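Side-chain contact in histidine triad protein (Plasmodium falciparum 3D7, PDB 5CS2), which probably hydrolyses diadenosine triphosphate to AMP and ADP, as in FHIT-type enzymes of the histidine triad family, and is captured here with cyclomarin A: residues G54-T59 with N83-I88. Residues are numbered along the deposited sequence; the frame is centred on the assembly and turned at random.
Sequences GHILLT and NFMCYI
Ile56 opens the contact with its CD1 methyl: Ile56 CD1 lies 4.0 Å from Met85 CB. The same methyl also meets the far end of the methionine chain, so Ile56 touches Met85 at both its root and its tip. Its reach comes from an extended outer branch (chi2 163°), set on a CG1 that sits between the backbone N and the carbonyl carbon. Two residues on, the alternation of the strand brings Leu58 back to the helix, setting Leu58 CD2 4.1 Å from Met85 CG, one carbon further out than CB. The methionine thus serves both aliphatic neighbours, and all three residues are buried. Bends at chi2 (-52°) and chi3 (-51°) fold it, so that Met85 CE curls back to 4.1 Å from Ile56 CD1. Ile191 and Ile195 of helix 181-199 also pack on Met85, while Ile119 of strand 116-122 touches both Ile56 and Leu58. No hydrogen bond joins the two segments; apolar packing alone links them, with the Ile56 and Met85 CA atoms 9.0 Å apart. Leu58 lies about 6 Å, side chain to side chain, from His116, the predicted nucleotidylated histidine. Strand 56-60, central in the five-stranded antiparallel sheet, here packs against helix 72-93, the helix-on-antiparallel-sheet packing of the alpha+beta HIT fold.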
ATOM      1  N   GLY A  54      -6.610   2.099 -17.343  1.00 25.75           N
ATOM      2  CA  GLY A  54      -5.850   1.085 -16.621  1.00 23.82           C
ATOM      3  C   GLY A  54      -6.055   1.079 -15.119  1.00 23.64           C
ATOM      4  O   GLY A  54      -5.456   0.259 -14.429  1.00 22.66           O
ATOM      5  N   HIS A  55      -6.968   1.914 -14.627  1.00 19.68           N
ATOM      6  CA  HIS A  55      -7.327   1.973 -13.191  1.00 19.74           C
ATOM      7  C   HIS A  55      -7.931   0.640 -12.775  1.00 23.55           C
ATOM      8  O   HIS A  55      -8.979   0.230 -13.288  1.00 22.49           O
ATOM      9  CB  HIS A  55      -8.331   3.116 -12.959  1.00 19.76           C
ATOM     10  CG  HIS A  55      -8.680   3.412 -11.522  1.00 21.81           C
ATOM     11  ND1 HIS A  55      -9.355   4.575 -11.184  1.00 23.15           N
ATOM     12  CD2 HIS A  55      -8.464   2.691 -10.399  1.00 22.41           C
ATOM     13  CE1 HIS A  55      -9.520   4.525  -9.870  1.00 22.68           C
ATOM     14  NE2 HIS A  55      -8.981   3.425  -9.349  1.00 21.70           N
ATOM     15  N   ILE A  56      -7.235  -0.071 -11.890  1.00 19.19           N
ATOM     16  CA  ILE A  56      -7.655  -1.370 -11.396  1.00 17.71           C
ATOM     17  C   ILE A  56      -7.813  -1.368  -9.882  1.00 19.46           C
ATOM     18  O   ILE A  56      -7.270  -0.498  -9.195  1.00 19.30           O
ATOM     19  CB  ILE A  56      -6.739  -2.510 -11.858  1.00 19.31           C
ATOM     20  CG1 ILE A  56      -5.276  -2.220 -11.405  1.00 17.98           C
ATOM     21  CG2 ILE A  56      -6.829  -2.662 -13.432  1.00 20.27           C
ATOM     22  CD1 ILE A  56      -4.371  -3.412 -11.445  1.00 19.75           C
ATOM     23  N   LEU A  57      -8.518  -2.369  -9.387  1.00 16.70           N
ATOM     24  CA  LEU A  57      -8.776  -2.536  -7.948  1.00 17.68           C
ATOM     25  C   LEU A  57      -8.333  -3.897  -7.486  1.00 20.12           C
ATOM     26  O   LEU A  57      -8.540  -4.882  -8.202  1.00 19.58           O
ATOM     27  CB  LEU A  57     -10.292  -2.363  -7.684  1.00 18.68           C
ATOM     28  CG  LEU A  57     -10.887  -1.025  -8.138  1.00 24.11           C
ATOM     29  CD1 LEU A  57     -12.392  -1.080  -8.204  1.00 25.18           C
ATOM     30  CD2 LEU A  57     -10.382   0.126  -7.287  1.00 24.28           C
ATOM     31  N   LEU A  58      -7.774  -3.977  -6.268  1.00 15.37           N
ATOM     32  CA  LEU A  58      -7.413  -5.254  -5.645  1.00 14.81           C
ATOM     33  C   LEU A  58      -8.183  -5.330  -4.341  1.00 21.57           C
ATOM     34  O   LEU A  58      -8.239  -4.329  -3.627  1.00 19.91           O
ATOM     35  CB  LEU A  58      -5.920  -5.357  -5.315  1.00 17.06           C
ATOM     36  CG  LEU A  58      -4.933  -5.055  -6.452  1.00 21.82           C
ATOM     37  CD1 LEU A  58      -3.538  -5.411  -6.019  1.00 21.71           C
ATOM     38  CD2 LEU A  58      -5.222  -5.854  -7.699  1.00 25.25           C
ATOM     39  N   THR A  59      -8.787  -6.483  -4.041  1.00 17.92           N
ATOM     40  CA  THR A  59      -9.535  -6.573  -2.788  1.00 17.10           C
ATOM     41  C   THR A  59      -9.365  -7.936  -2.190  1.00 20.85           C
ATOM     42  O   THR A  59      -8.879  -8.853  -2.864  1.00 21.54           O
ATOM     43  CB  THR A  59     -11.011  -6.148  -2.991  1.00 23.01           C
ATOM     44  OG1 THR A  59     -11.629  -5.934  -1.710  1.00 24.14           O
ATOM     45  CG2 THR A  59     -11.811  -7.171  -3.715  1.00 18.47           C
ATOM     46  N   ASN A  83       2.246  -5.231  -5.903  1.00 18.34           N
ATOM     47  CA  ASN A  83       3.575  -5.057  -6.522  1.00 19.21           C
ATOM     48  C   ASN A  83       3.614  -5.786  -7.887  1.00 21.48           C
ATOM     49  O   ASN A  83       4.019  -5.181  -8.884  1.00 19.80           O
ATOM     50  CB  ASN A  83       4.657  -5.576  -5.579  1.00 20.34           C
ATOM     51  CG  ASN A  83       6.021  -5.123  -6.000  1.00 26.72           C
ATOM     52  OD1 ASN A  83       6.713  -5.811  -6.751  1.00 26.89           O
ATOM     53  ND2 ASN A  83       6.456  -4.002  -5.477  1.00 22.90           N
ATOM     54  N   PHE A  84       3.119  -7.038  -7.924  1.00 19.38           N
ATOM     55  CA  PHE A  84       3.031  -7.854  -9.143  1.00 18.63           C
ATOM     56  C   PHE A  84       2.196  -7.124 -10.197  1.00 21.49           C
ATOM     57  O   PHE A  84       2.593  -7.070 -11.365  1.00 20.21           O
ATOM     58  CB  PHE A  84       2.429  -9.227  -8.830  1.00 19.86           C
ATOM     59  CG  PHE A  84       2.207 -10.095 -10.058  1.00 20.37           C
ATOM     60  CD1 PHE A  84       3.282 -10.722 -10.691  1.00 23.06           C
ATOM     61  CD2 PHE A  84       0.939 -10.215 -10.625  1.00 22.98           C
ATOM     62  CE1 PHE A  84       3.081 -11.514 -11.828  1.00 24.14           C
ATOM     63  CE2 PHE A  84       0.747 -10.971 -11.796  1.00 25.89           C
ATOM     64  CZ  PHE A  84       1.816 -11.636 -12.369  1.00 24.07           C
ATOM     65  N   MET A  85       1.004  -6.562  -9.802  1.00 17.35           N
ATOM     66  CA  MET A  85       0.144  -5.875 -10.761  1.00 17.97           C
ATOM     67  C   MET A  85       0.723  -4.569 -11.276  1.00 22.64           C
ATOM     68  O   MET A  85       0.505  -4.245 -12.432  1.00 21.94           O
ATOM     69  CB  MET A  85      -1.278  -5.677 -10.206  1.00 18.60           C
ATOM     70  CG  MET A  85      -2.065  -6.975 -10.111  1.00 19.65           C
ATOM     71  SD  MET A  85      -2.101  -7.983 -11.664  1.00 20.69           S
ATOM     72  CE  MET A  85      -2.577  -6.849 -12.796  1.00 18.80           C
ATOM     73  N   CYS A  86       1.550  -3.850 -10.469  1.00 19.29           N
ATOM     74  CA  CYS A  86       2.222  -2.662 -10.984  1.00 20.21           C
ATOM     75  C   CYS A  86       3.211  -3.075 -12.063  1.00 24.05           C
ATOM     76  O   CYS A  86       3.327  -2.378 -13.066  1.00 24.33           O
ATOM     77  CB  CYS A  86       2.910  -1.882  -9.876  1.00 21.19           C
ATOM     78  SG  CYS A  86       1.750  -1.035  -8.804  1.00 25.16           S
ATOM     79  N   TYR A  87       3.859  -4.226 -11.889  1.00 20.51           N
ATOM     80  CA  TYR A  87       4.770  -4.762 -12.918  1.00 21.90           C
ATOM     81  C   TYR A  87       3.997  -5.072 -14.214  1.00 24.80           C
ATOM     82  O   TYR A  87       4.353  -4.565 -15.276  1.00 24.75           O
ATOM     83  CB  TYR A  87       5.490  -6.003 -12.400  1.00 23.13           C
ATOM     84  CG  TYR A  87       6.420  -6.650 -13.409  1.00 27.54           C
ATOM     85  CD1 TYR A  87       7.660  -6.080 -13.715  1.00 29.63           C
ATOM     86  CD2 TYR A  87       6.053  -7.812 -14.080  1.00 28.89           C
ATOM     87  CE1 TYR A  87       8.532  -6.689 -14.620  1.00 29.49           C
ATOM     88  CE2 TYR A  87       6.901  -8.407 -15.016  1.00 29.95           C
ATOM     89  CZ  TYR A  87       8.145  -7.851 -15.266  1.00 38.46           C
ATOM     90  OH  TYR A  87       8.996  -8.454 -16.160  1.00 41.62           O
ATOM     91  N   ILE A  88       2.885  -5.828 -14.108  1.00 20.97           N
ATOM     92  CA  ILE A  88       2.052  -6.177 -15.276  1.00 20.06           C
ATOM     93  C   ILE A  88       1.510  -4.947 -15.976  1.00 23.74           C
ATOM     94  O   ILE A  88       1.661  -4.824 -17.191  1.00 24.28           O
ATOM     95  CB  ILE A  88       0.897  -7.135 -14.824  1.00 20.80           C
ATOM     96  CG1 ILE A  88       1.435  -8.492 -14.288  1.00 20.16           C
ATOM     97  CG2 ILE A  88      -0.137  -7.324 -15.959  1.00 19.78           C
ATOM     98  CD1 ILE A  88       2.372  -9.354 -15.282  1.00 25.15           C
TER